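Local structure of beta-galactosidase (3OG2) at residues A[92-97]-A[328-333]; A[422-427]-A[435-440]; A[449-454]-A[491-496]; A[582-587]-A[600-605]; A[633-636]-A[640-643]. The protein probably hydrolyses terminal non-reducing beta-D-galactose residues from beta-D-galactosides, as a glycoprotein of glycoside hydrolase family 35. All blocks are in the same frame, centred on the assembly; numbering follows the deposited sequence. Where two conformers were deposited one is given.

The five contacts follow one another in series along the chain; none encloses or crosses another. Contact 1 closes the longest loop, 230 intervening residues, and joins two loops of the TIM-barrel domain. Contact 2 is a short hairpin in the domain that follows, and contact 3 spans 36 residues of the same domain. These two touch: Gln-438 N meets Glu-494 OE2 and Tyr-423 OH meets His-453 NE2. Contact 4 closes over 12 residues and contact 5 over a three-residue connection; both belong to one mixed sheet further on, their centres about 13 Å apart. Contact 1 lies far from the rest, its centre about 33 Å from that of contact 4.

Contact 1. Residues A[92-97]-A[328-333]; sequences DGIFSL and TNWGNL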
# COMPACT_ATOMS: atom_id res chain seq x y z
N ASP A 92 8.83 11.27 -15.85
CA ASP A 92 7.90 11.52 -16.92
C ASP A 92 6.94 10.37 -17.10
O ASP A 92 7.25 9.28 -16.62
CB ASP A 92 8.69 11.72 -18.24
CG ASP A 92 9.67 12.88 -18.09
OD1 ASP A 92 9.29 13.96 -17.55
OD2 ASP A 92 10.84 12.72 -18.52
N GLY A 93 5.82 10.61 -17.82
CA GLY A 93 4.95 9.47 -18.12
C GLY A 93 4.44 8.81 -16.86
O GLY A 93 3.92 9.47 -15.95
N ILE A 94 4.57 7.49 -16.78
CA ILE A 94 4.03 6.77 -15.61
C ILE A 94 4.79 7.14 -14.34
O ILE A 94 4.32 6.78 -13.25
CB ILE A 94 4.01 5.25 -15.83
CG1 ILE A 94 5.45 4.68 -15.91
CG2 ILE A 94 3.18 4.90 -17.04
CD1 ILE A 94 5.51 3.19 -16.20
N PHE A 95 5.95 7.80 -14.46
CA PHE A 95 6.74 8.20 -13.28
C PHE A 95 6.46 9.65 -12.87
O PHE A 95 6.98 10.08 -11.85
CB PHE A 95 8.22 8.04 -13.56
CG PHE A 95 8.51 6.56 -13.84
CD1 PHE A 95 8.47 5.62 -12.83
CD2 PHE A 95 8.80 6.11 -15.13
CE1 PHE A 95 8.72 4.28 -13.05
CE2 PHE A 95 9.04 4.75 -15.38
CZ PHE A 95 8.98 3.83 -14.32
N SER A 96 5.67 10.39 -13.65
CA SER A 96 5.29 11.73 -13.20
C SER A 96 4.36 11.69 -12.01
O SER A 96 3.40 10.89 -11.95
CB SER A 96 4.55 12.42 -14.35
OG SER A 96 4.10 13.72 -13.95
N LEU A 97 4.58 12.61 -11.07
CA LEU A 97 3.64 12.75 -9.97
C LEU A 97 2.47 13.65 -10.31
O LEU A 97 1.52 13.77 -9.54
CB LEU A 97 4.38 13.38 -8.77
CG LEU A 97 5.34 12.43 -8.05
CD1 LEU A 97 6.09 13.13 -6.95
CD2 LEU A 97 4.57 11.24 -7.47
N THR A 328 1.39 -3.07 -6.54
CA THR A 328 2.16 -4.19 -7.03
C THR A 328 3.62 -3.82 -7.22
O THR A 328 3.91 -2.71 -7.74
CB THR A 328 1.59 -4.61 -8.41
OG1 THR A 328 0.16 -4.90 -8.20
CG2 THR A 328 2.23 -5.87 -8.94
N ASN A 329 4.52 -4.72 -6.85
CA ASN A 329 5.95 -4.53 -7.13
C ASN A 329 6.24 -4.98 -8.57
O ASN A 329 6.99 -5.98 -8.78
CB ASN A 329 6.78 -5.35 -6.13
CG ASN A 329 6.50 -4.97 -4.71
OD1 ASN A 329 6.48 -3.78 -4.37
ND2 ASN A 329 6.21 -5.97 -3.86
N TRP A 330 5.68 -4.28 -9.54
CA TRP A 330 5.94 -4.62 -10.93
C TRP A 330 7.35 -4.25 -11.29
O TRP A 330 8.05 -3.48 -10.61
CB TRP A 330 4.86 -3.89 -11.81
CG TRP A 330 5.10 -2.40 -11.76
CD1 TRP A 330 4.64 -1.51 -10.84
CD2 TRP A 330 5.88 -1.66 -12.71
NE1 TRP A 330 5.09 -0.26 -11.15
CE2 TRP A 330 5.86 -0.31 -12.29
CE3 TRP A 330 6.62 -2.00 -13.85
CZ2 TRP A 330 6.54 0.71 -12.97
CZ3 TRP A 330 7.28 -0.99 -14.53
CH2 TRP A 330 7.23 0.31 -14.09
N GLY A 331 7.82 -4.81 -12.42
CA GLY A 331 9.09 -4.33 -13.00
C GLY A 331 10.27 -4.40 -12.03
O GLY A 331 11.10 -3.50 -12.04
N ASN A 332 10.38 -5.45 -11.23
CA ASN A 332 11.51 -5.65 -10.32
C ASN A 332 11.65 -4.52 -9.31
O ASN A 332 12.76 -4.39 -8.71
CB ASN A 332 12.82 -5.82 -11.10
CG ASN A 332 12.72 -6.98 -12.06
OD1 ASN A 332 12.44 -8.13 -11.65
ND2 ASN A 332 13.01 -6.68 -13.31
N LEU A 333 10.62 -3.74 -9.03
CA LEU A 333 10.89 -2.58 -8.11
C LEU A 333 11.02 -3.05 -6.68
O LEU A 333 11.49 -2.24 -5.86
CB LEU A 333 9.84 -1.49 -8.31
CG LEU A 333 8.42 -1.77 -7.82
CD1 LEU A 333 8.24 -1.43 -6.34
CD2 LEU A 333 7.42 -0.90 -8.61
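Ile-94 and Trp-330 keep their backbones well apart, 12.5 Å between the CA atoms, where a short 3-10 turn at 94-95 approaches a loop that closes in a type I' turn from Trp-330 to Leu-333. Only side chains bridge the distance, the indole spanning about half of it. Trp-330 CG sits between the backbone N and the carbonyl carbon (chi1 68°), which sends the six-membered ring out toward 92-97 with CH2 at the point of contact. Phe-95 brings CZ to the edge of the indole, near its plane, 3.9 Å from Trp-330 CH2. From the opposite direction to the indole comes Ile-94, whose CD1 stops 4.0 Å from the same Trp-330 CH2. The two partners also brace each other, since Ile-94 CG1 lies over one face of the Phe-95 ring, toward its rim.

Behind them Phe-95 leans on Leu-81 and Leu-82 of helix 79-82. On the pyrrole ring of the indole NE1 donates to Phe-50 O, and Tyr-928 and Phe-926 of strand 926-932 also meet the indole, so this loop of the TIM-barrel domain packs against a later all-beta part of the chain. The Phe-95 side chain is about 12 Å from that of Ile-119, a galactose-binding residue. The contact itself is purely apolar and small, which implies that the NE1 bond, rather than Ile-94 or Phe-95, gives the indole its directional hold.

Contact 2. Residues A[422-427]-A[435-440]; sequences SYTVKL and TIPQLG
Ile-436 lays its side chain obliquely over Val-425, with CB 4.0 Å from Val-425 CG2, on the buried side of an antiparallel beta hairpin formed by strands 421-427 and 434-436. The two residues are a hydrogen-bonded pair: Val-425 N donates to Ile-436 O at 3.0 Å, and Ile-436 N to Val-425 O at 2.7 Å, both close to straight. The Val-425 oxygen also receives the CA-H of Thr-435. Further along the same face Leu-427 meets Ile-436 at about a right angle, methyl to methyl, with 4.2 Å between the two CD1 atoms.

The other face carries Lys-426 and Thr-435, a non-hydrogen-bonded pair exposed to solvent. The lysine chain leaves with CG anti to the backbone N (chi1 -179°), crosses the threonine at about a right angle and bends at its last torsion, arching round Thr-435 OG1 from CB at 3.8 Å onward; ammonium and hydroxyl do not bond. Thr-424 packs by CG2 against Pro-437 CD; the peptide bond before that proline is cis, and the strand pairing stops here.

Strand 421-427 is the middle one of a three-stranded sheet, with 443-445 along its other edge. Beyond the proline, Gln-438 N and Leu-439 N both bond to the carboxylate of Glu-494. The Gln-438 side chain folds back, and its NE2 donates to Thr-435 O at 2.8 Å, tilted 29° from the carbonyl plane.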
# COMPACT_ATOMS: atom_id res chain seq x y z
N SER A 422 -20.32 -8.22 29.93
CA SER A 422 -21.45 -7.38 30.29
C SER A 422 -21.00 -6.33 31.27
O SER A 422 -20.25 -6.63 32.20
CB SER A 422 -22.51 -8.23 31.01
OG SER A 422 -22.97 -9.25 30.09
N TYR A 423 -21.41 -5.07 31.08
CA TYR A 423 -20.93 -4.01 31.92
C TYR A 423 -21.91 -2.85 31.94
O TYR A 423 -22.86 -2.80 31.12
CB TYR A 423 -19.54 -3.56 31.43
CG TYR A 423 -19.50 -2.80 30.13
CD1 TYR A 423 -19.61 -3.49 28.93
CD2 TYR A 423 -19.35 -1.41 30.08
CE1 TYR A 423 -19.57 -2.82 27.70
CE2 TYR A 423 -19.29 -0.73 28.86
CZ TYR A 423 -19.40 -1.45 27.68
OH TYR A 423 -19.39 -0.75 26.49
N THR A 424 -21.65 -1.93 32.86
CA THR A 424 -22.27 -0.64 32.87
C THR A 424 -21.16 0.39 33.03
O THR A 424 -20.04 0.01 33.38
CB THR A 424 -23.31 -0.49 34.01
OG1 THR A 424 -22.56 -0.57 35.21
CG2 THR A 424 -24.38 -1.60 33.97
N VAL A 425 -21.48 1.66 32.76
CA VAL A 425 -20.45 2.71 32.97
C VAL A 425 -21.01 3.77 33.89
O VAL A 425 -22.22 3.97 34.03
CB VAL A 425 -19.96 3.35 31.64
CG1 VAL A 425 -19.19 2.32 30.84
CG2 VAL A 425 -21.14 3.86 30.87
N LYS A 426 -20.11 4.50 34.53
CA LYS A 426 -20.47 5.66 35.35
C LYS A 426 -19.63 6.81 34.79
O LYS A 426 -18.39 6.79 34.94
CB LYS A 426 -20.21 5.40 36.84
CG LYS A 426 -20.62 6.60 37.66
CD LYS A 426 -20.56 6.35 39.17
CE LYS A 426 -21.64 7.26 39.77
NZ LYS A 426 -22.51 7.92 38.72
N LEU A 427 -20.27 7.76 34.09
CA LEU A 427 -19.52 8.74 33.30
C LEU A 427 -19.86 10.15 33.77
O LEU A 427 -21.01 10.41 34.15
CB LEU A 427 -19.86 8.65 31.79
CG LEU A 427 -19.60 7.29 31.16
CD1 LEU A 427 -19.96 7.27 29.69
CD2 LEU A 427 -18.15 6.83 31.32
N THR A 435 -24.67 6.56 36.11
CA THR A 435 -24.52 5.15 35.76
C THR A 435 -25.49 4.88 34.61
O THR A 435 -26.72 5.13 34.73
CB THR A 435 -24.71 4.18 36.93
OG1 THR A 435 -23.66 4.36 37.90
CG2 THR A 435 -24.61 2.75 36.42
N ILE A 436 -24.89 4.39 33.55
CA ILE A 436 -25.64 4.20 32.31
C ILE A 436 -25.53 2.73 31.94
O ILE A 436 -24.39 2.19 32.02
CB ILE A 436 -24.98 5.08 31.24
CG1 ILE A 436 -25.12 6.59 31.57
CG2 ILE A 436 -25.53 4.77 29.86
CD1 ILE A 436 -23.92 7.34 31.02
N PRO A 437 -26.58 2.08 31.50
CA PRO A 437 -27.93 2.61 31.21
C PRO A 437 -28.78 3.13 32.36
O PRO A 437 -28.98 2.50 33.39
CB PRO A 437 -28.66 1.39 30.60
CG PRO A 437 -27.49 0.66 29.98
CD PRO A 437 -26.42 0.67 31.03
N GLN A 438 -29.34 4.33 32.17
CA GLN A 438 -30.23 4.90 33.17
C GLN A 438 -31.58 4.24 33.17
O GLN A 438 -32.32 4.45 34.14
CB GLN A 438 -30.40 6.40 32.86
CG GLN A 438 -29.14 7.22 33.20
CD GLN A 438 -29.35 7.69 34.63
OE1 GLN A 438 -30.29 8.47 34.89
NE2 GLN A 438 -28.49 7.20 35.55
N LEU A 439 -31.96 3.54 32.11
CA LEU A 439 -33.27 2.89 32.07
C LEU A 439 -33.12 1.41 32.28
O LEU A 439 -34.07 0.67 31.96
CB LEU A 439 -34.00 3.22 30.73
CG LEU A 439 -34.40 4.71 30.61
CD1 LEU A 439 -34.93 4.93 29.22
CD2 LEU A 439 -35.39 5.02 31.70
N GLY A 440 -32.05 0.93 32.86
CA GLY A 440 -31.93 -0.49 33.16
C GLY A 440 -31.20 -1.29 32.10
O GLY A 440 -31.13 -0.89 30.92

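Contact 3. Residues A[449-454]-A[491-496]; sequences DSKIHV and ELHEFA
Lys-451 reaches across to Glu-491 along a doubly bent chain. From CB, which points at the other strand, CG sets off beside the backbone N, and a skewed second torsion (chi2 -147°) leads on to CD. This methylene comes to the edge of the His-493 ring, 4.3 Å from His-493 CE1. CE then rests against the carboxylate, 3.1 Å from Glu-491 OE1. A last bend (chi4 -93°) puts the ammonium group between two acids: Lys-451 NZ forms a salt bridge to Glu-491 OE1 at 2.8 Å, with a weak bond to Glu-491 OE2, and a second salt bridge to Asp-449 OD2 at 3.0 Å. Both carboxylates are met on their syn sides, somewhat out of plane.

Glu-491 OE1 is gripped again on its anti lone pair by His-493 NE2, a bond of 2.8 Å that is nearly straight (173°) and lies in the ring plane. Thr-468 OG1 bonds to the imidazole's other nitrogen, which fixes the turn of the ring. Asp-449 OD2 has a further, stronger partner in Arg-552, and a water sits 2.7 Å from both Asp-449 OD2 and Glu-491 OE2.

The strands 450-459 and 492-497 are not neighbours in their antiparallel sheet, part of the second beta-galactosidase domain. Strand 462-467 runs between them, pairing at Ser-467 with Val-454, and the network closes beyond its end. Glu-491 OE2 and Asp-449 OD2 lie only 3.9 Å apart, so the buried acids probably depend on the lysine and arginine charges to offset their repulsion, and Lys-451 is probably kept protonated.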
# COMPACT_ATOMS: atom_id res chain seq x y z
N ASP A 449 -13.60 -6.43 20.41
CA ASP A 449 -14.28 -5.17 20.08
C ASP A 449 -13.81 -4.10 21.05
O ASP A 449 -13.35 -4.38 22.16
CB ASP A 449 -15.80 -5.35 20.12
CG ASP A 449 -16.50 -4.24 19.37
OD1 ASP A 449 -15.88 -3.38 18.67
OD2 ASP A 449 -17.75 -4.11 19.48
N SER A 450 -13.93 -2.87 20.60
CA SER A 450 -13.67 -1.69 21.45
C SER A 450 -14.67 -0.62 21.03
O SER A 450 -15.03 -0.52 19.87
CB SER A 450 -12.24 -1.22 21.22
OG SER A 450 -11.96 -0.05 21.95
N LYS A 451 -15.13 0.17 22.00
CA LYS A 451 -16.15 1.18 21.71
C LYS A 451 -15.70 2.51 22.22
O LYS A 451 -14.95 2.55 23.19
CB LYS A 451 -17.48 0.83 22.39
CG LYS A 451 -18.01 -0.47 21.75
CD LYS A 451 -19.51 -0.54 21.67
CE LYS A 451 -19.89 -1.99 21.36
NZ LYS A 451 -20.02 -2.15 19.88
N ILE A 452 -16.20 3.56 21.61
CA ILE A 452 -16.08 4.91 22.14
C ILE A 452 -17.47 5.36 22.58
O ILE A 452 -18.41 5.48 21.81
CB ILE A 452 -15.46 5.89 21.13
CG1 ILE A 452 -14.39 5.17 20.31
CG2 ILE A 452 -14.98 7.15 21.85
CD1 ILE A 452 -13.01 5.80 20.26
N HIS A 453 -17.60 5.61 23.90
CA HIS A 453 -18.81 6.21 24.47
C HIS A 453 -18.54 7.71 24.61
O HIS A 453 -17.39 8.12 24.76
CB HIS A 453 -19.19 5.61 25.80
CG HIS A 453 -19.35 4.12 25.78
ND1 HIS A 453 -19.94 3.42 24.73
CD2 HIS A 453 -19.04 3.19 26.68
CE1 HIS A 453 -19.96 2.11 25.02
NE2 HIS A 453 -19.40 1.95 26.20
N VAL A 454 -19.59 8.53 24.55
CA VAL A 454 -19.40 9.97 24.64
C VAL A 454 -20.33 10.61 25.66
O VAL A 454 -21.41 10.10 25.96
CB VAL A 454 -19.62 10.67 23.27
CG1 VAL A 454 -18.61 10.19 22.23
CG2 VAL A 454 -21.02 10.43 22.73
N GLU A 491 -26.58 -5.85 20.87
CA GLU A 491 -26.12 -4.96 21.97
C GLU A 491 -27.21 -4.01 22.39
O GLU A 491 -27.87 -3.37 21.53
CB GLU A 491 -24.92 -4.17 21.51
CG GLU A 491 -23.60 -4.91 21.33
CD GLU A 491 -22.57 -4.07 20.58
OE1 GLU A 491 -22.72 -2.84 20.41
OE2 GLU A 491 -21.57 -4.70 20.12
N LEU A 492 -27.43 -3.87 23.70
CA LEU A 492 -28.31 -2.85 24.22
C LEU A 492 -27.53 -1.55 24.31
O LEU A 492 -26.42 -1.56 24.83
CB LEU A 492 -28.82 -3.17 25.61
CG LEU A 492 -29.74 -2.15 26.31
CD1 LEU A 492 -31.10 -2.04 25.62
CD2 LEU A 492 -29.98 -2.55 27.78
N HIS A 493 -28.13 -0.47 23.82
CA HIS A 493 -27.51 0.85 23.92
C HIS A 493 -28.48 1.88 24.44
O HIS A 493 -29.71 1.70 24.38
CB HIS A 493 -27.03 1.31 22.52
CG HIS A 493 -25.78 0.54 22.18
ND1 HIS A 493 -24.62 0.87 22.86
CD2 HIS A 493 -25.49 -0.50 21.38
CE1 HIS A 493 -23.65 0.06 22.43
NE2 HIS A 493 -24.19 -0.76 21.54
N GLU A 494 -27.92 2.96 25.01
CA GLU A 494 -28.77 4.05 25.50
C GLU A 494 -28.12 5.38 25.16
O GLU A 494 -26.87 5.48 25.22
CB GLU A 494 -28.99 3.85 27.01
CG GLU A 494 -30.05 4.82 27.51
CD GLU A 494 -30.20 4.63 29.02
OE1 GLU A 494 -30.91 3.68 29.45
OE2 GLU A 494 -29.53 5.43 29.74
N PHE A 495 -28.93 6.37 24.84
CA PHE A 495 -28.41 7.72 24.67
C PHE A 495 -29.46 8.69 25.22
O PHE A 495 -30.64 8.34 25.37
CB PHE A 495 -28.02 8.07 23.24
CG PHE A 495 -29.13 7.97 22.23
CD1 PHE A 495 -29.54 6.71 21.75
CD2 PHE A 495 -29.69 9.14 21.75
CE1 PHE A 495 -30.53 6.66 20.77
CE2 PHE A 495 -30.68 9.09 20.80
CZ PHE A 495 -31.08 7.84 20.31
N ALA A 496 -29.00 9.89 25.50
CA ALA A 496 -29.93 10.86 26.06
C ALA A 496 -29.66 12.19 25.35
O ALA A 496 -28.52 12.56 25.14
CB ALA A 496 -29.74 11.01 27.55
O HOH W 1 -19.27 -5.23 21.44

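Contact 4. Residues A[582-587]-A[600-605]; sequences VIINGG and LSVQAD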
# COMPACT_ATOMS: atom_id res chain seq x y z
N VAL A 582 -24.13 14.76 1.99
CA VAL A 582 -25.40 14.04 1.91
C VAL A 582 -25.08 12.65 2.44
O VAL A 582 -23.95 12.14 2.28
CB VAL A 582 -25.98 13.96 0.49
CG1 VAL A 582 -26.17 15.35 -0.12
CG2 VAL A 582 -25.10 13.11 -0.40
N ILE A 583 -26.03 12.04 3.11
CA ILE A 583 -25.84 10.73 3.69
C ILE A 583 -26.54 9.71 2.80
O ILE A 583 -27.69 9.94 2.44
CB ILE A 583 -26.38 10.65 5.13
CG1 ILE A 583 -25.65 11.64 6.06
CG2 ILE A 583 -26.30 9.23 5.67
CD1 ILE A 583 -26.31 11.86 7.40
N ILE A 584 -25.81 8.66 2.40
CA ILE A 584 -26.43 7.68 1.49
C ILE A 584 -26.32 6.31 2.12
O ILE A 584 -25.23 5.87 2.52
CB ILE A 584 -25.79 7.73 0.09
CG1 ILE A 584 -26.00 9.11 -0.54
CG2 ILE A 584 -26.29 6.57 -0.80
CD1 ILE A 584 -25.44 9.35 -1.92
N ASN A 585 -27.47 5.61 2.18
CA ASN A 585 -27.50 4.23 2.68
C ASN A 585 -27.61 3.29 1.47
O ASN A 585 -28.68 3.32 0.80
CB ASN A 585 -28.67 4.09 3.64
CG ASN A 585 -29.00 2.66 3.99
OD1 ASN A 585 -28.14 1.78 3.90
ND2 ASN A 585 -30.26 2.44 4.39
N GLY A 586 -26.58 2.52 1.22
CA GLY A 586 -26.59 1.56 0.13
C GLY A 586 -25.41 1.80 -0.78
O GLY A 586 -24.87 2.92 -0.92
N GLY A 587 -24.99 0.74 -1.45
CA GLY A 587 -23.96 0.83 -2.48
C GLY A 587 -22.66 0.22 -2.02
O GLY A 587 -22.29 0.27 -0.85
N LEU A 600 -29.54 16.37 -7.97
CA LEU A 600 -28.44 15.75 -7.24
C LEU A 600 -27.90 14.59 -8.07
O LEU A 600 -28.67 13.67 -8.41
CB LEU A 600 -28.95 15.22 -5.91
CG LEU A 600 -27.93 14.41 -5.08
CD1 LEU A 600 -26.83 15.32 -4.56
CD2 LEU A 600 -28.59 13.68 -3.91
N SER A 601 -26.62 14.62 -8.39
CA SER A 601 -25.98 13.61 -9.22
C SER A 601 -25.05 12.79 -8.35
O SER A 601 -24.19 13.40 -7.69
CB SER A 601 -25.20 14.35 -10.32
OG SER A 601 -24.55 13.47 -11.21
N VAL A 602 -25.17 11.50 -8.32
CA VAL A 602 -24.36 10.63 -7.50
C VAL A 602 -23.49 9.75 -8.42
O VAL A 602 -24.04 9.18 -9.37
CB VAL A 602 -25.28 9.74 -6.65
CG1 VAL A 602 -24.44 8.86 -5.73
CG2 VAL A 602 -26.28 10.58 -5.85
N GLN A 603 -22.23 9.62 -8.09
CA GLN A 603 -21.41 8.62 -8.74
C GLN A 603 -21.19 7.46 -7.78
O GLN A 603 -20.76 7.73 -6.64
CB GLN A 603 -20.05 9.25 -9.15
CG GLN A 603 -20.21 10.34 -10.21
CD GLN A 603 -20.80 9.86 -11.53
OE1 GLN A 603 -21.80 10.45 -12.01
NE2 GLN A 603 -20.20 8.83 -12.15
N ALA A 604 -21.48 6.26 -8.21
CA ALA A 604 -21.53 5.12 -7.30
C ALA A 604 -21.07 3.83 -8.01
O ALA A 604 -21.19 3.78 -9.24
CB ALA A 604 -22.95 4.92 -6.82
N ASP A 605 -20.61 2.88 -7.23
CA ASP A 605 -20.34 1.55 -7.76
C ASP A 605 -21.23 0.54 -7.03
O ASP A 605 -21.52 0.69 -5.85
CB ASP A 605 -18.89 1.10 -7.58
CG ASP A 605 -17.93 1.88 -8.46
OD1 ASP A 605 -18.18 3.03 -8.83
OD2 ASP A 605 -16.83 1.29 -8.80
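Ile-584 and Val-602 meet end-on, methyl to methyl, Ile-584 CD1 lying 4.0 Å from Val-602 CG1, the closest side-chain touch between the two strands. The isoleucine is extended out to CD1 (chi2 -179°), while the valine sends CG1 across by placing it anti to the backbone N (chi1 -178°). Toward the start of the segments Val-582 and Leu-600 approach more loosely and less certainly, 4.5 Å from Val-582 CG1 to Leu-600 CD1 in one of two valine conformers. At the far end the backbones themselves draw together: the Gly-587 carbon C is 4.0 Å from Asp-605 O, and the CA atoms of these two residues are 6.4 Å apart against 9.7 Å for Ile-584 and Val-602.

The next shell holds the ends in place. Asp-605 turns its CB away from Gly-587, and its carboxylate is tied to Arg-591 by a salt bridge and to Thr-983 OG1 and Gly-984 N by hydrogen bonds. Gly-587 O accepts from Trp-559 NE1. Val-582 packs on Val-593, and Ile-584 and Leu-600 both on Ile-614.

Segments 582-587 and 600-605 point 28° apart but are not paired. In the mixed sheet of the third beta-galactosidase domain, 583-585 lies between 558-559 and 612-615, and 599-605, five places along, between 623-626 and 589-596, so the sheet must curve round for their side chains to meet.

Contact 5. Residues A[633-636]-A[640-643]; sequences YSVS and DWIA
Tyr-633 lays its ring flat over the six-membered ring of Trp-641, centroids 3.8 Å apart and planes at 12°. A chi1 of 52° tucks the phenol over its own backbone, while the indole leaves with CG beside its N (chi1 -70°). Tyr-633 CE1 comes within 3.4 Å of Trp-641 CE2, and the hydroxyl, bonded to Ser-622 O, overhangs CZ2. Val-635 points the same way as the tryptophan and props both rings: its CG2 touches Trp-641 CD1 at 4.1 Å and sits in plane at the tyrosine's edge.

Ser-636 turns OG back over its own main chain, where it accepts from Asp-640 N at 3.1 Å and from Leu-638 N. The Ser-636 backbone N in turn donates to Asp-640 O at 2.9 Å. A water bridges Ser-636 OG and Asp-640 OD2, an oxygen also held by Tyr-548 OH, while Lys-480 pairs with OD1. Ser-634 and Ile-642 exchange two backbone bonds, each 2.8 Å between N and O.

Leu-624 of strand 623-626 supports both stacked rings. Alternating hydrogen-bonded and non-hydrogen-bonded pairs closed over three residues mark a tight antiparallel beta hairpin, strands 629-635 and 641-643, in the third beta-galactosidase domain.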
# COMPACT_ATOMS: atom_id res chain seq x y z
N TYR A 633 -37.74 8.25 -7.64
CA TYR A 633 -37.50 7.81 -6.27
C TYR A 633 -38.82 7.86 -5.50
O TYR A 633 -39.74 8.57 -5.89
CB TYR A 633 -36.43 8.71 -5.60
CG TYR A 633 -36.74 10.18 -5.71
CD1 TYR A 633 -37.59 10.82 -4.82
CD2 TYR A 633 -36.20 10.93 -6.75
CE1 TYR A 633 -37.87 12.15 -4.94
CE2 TYR A 633 -36.51 12.29 -6.87
CZ TYR A 633 -37.34 12.89 -5.96
OH TYR A 633 -37.66 14.24 -6.09
N SER A 634 -38.90 7.14 -4.41
CA SER A 634 -39.97 7.18 -3.45
C SER A 634 -39.55 8.18 -2.37
O SER A 634 -38.36 8.26 -2.03
CB SER A 634 -40.20 5.84 -2.75
OG SER A 634 -40.48 4.79 -3.67
N VAL A 635 -40.47 8.95 -1.82
CA VAL A 635 -40.17 9.87 -0.73
C VAL A 635 -40.77 9.37 0.56
O VAL A 635 -41.96 9.10 0.65
CB VAL A 635 -40.73 11.28 -1.03
CG1 VAL A 635 -40.35 12.27 0.07
CG2 VAL A 635 -40.27 11.73 -2.40
N SER A 636 -39.96 9.29 1.62
CA SER A 636 -40.40 8.82 2.91
C SER A 636 -41.03 9.97 3.67
O SER A 636 -40.87 11.12 3.27
CB SER A 636 -39.25 8.20 3.70
OG SER A 636 -38.49 9.23 4.32
N ASP A 640 -36.67 11.46 3.06
CA ASP A 640 -35.54 10.75 2.44
C ASP A 640 -36.00 10.21 1.09
O ASP A 640 -37.20 9.96 0.88
CB ASP A 640 -35.08 9.62 3.35
CG ASP A 640 -34.66 10.12 4.71
OD1 ASP A 640 -34.13 11.25 4.78
OD2 ASP A 640 -34.76 9.43 5.73
N TRP A 641 -35.08 10.02 0.20
CA TRP A 641 -35.40 9.49 -1.12
C TRP A 641 -34.96 8.04 -1.21
O TRP A 641 -33.81 7.74 -0.86
CB TRP A 641 -34.71 10.29 -2.19
CG TRP A 641 -35.23 11.67 -2.38
CD1 TRP A 641 -36.23 12.30 -1.71
CD2 TRP A 641 -34.72 12.60 -3.34
NE1 TRP A 641 -36.36 13.57 -2.22
CE2 TRP A 641 -35.46 13.80 -3.21
CE3 TRP A 641 -33.68 12.52 -4.29
CZ2 TRP A 641 -35.21 14.92 -4.02
CZ3 TRP A 641 -33.45 13.65 -5.08
CH2 TRP A 641 -34.19 14.80 -4.94
N ILE A 642 -35.82 7.15 -1.71
CA ILE A 642 -35.42 5.75 -1.89
C ILE A 642 -35.50 5.46 -3.39
O ILE A 642 -36.58 5.54 -4.00
CB ILE A 642 -36.26 4.77 -1.10
CG1 ILE A 642 -36.21 5.14 0.40
CG2 ILE A 642 -35.76 3.35 -1.32
CD1 ILE A 642 -37.62 5.36 0.89
N ALA A 643 -34.35 5.15 -3.94
CA ALA A 643 -34.22 4.94 -5.39
C ALA A 643 -33.74 3.53 -5.70
O ALA A 643 -33.11 2.87 -4.85
CB ALA A 643 -33.32 6.03 -5.96
O HOH W 2 -36.86 7.89 5.81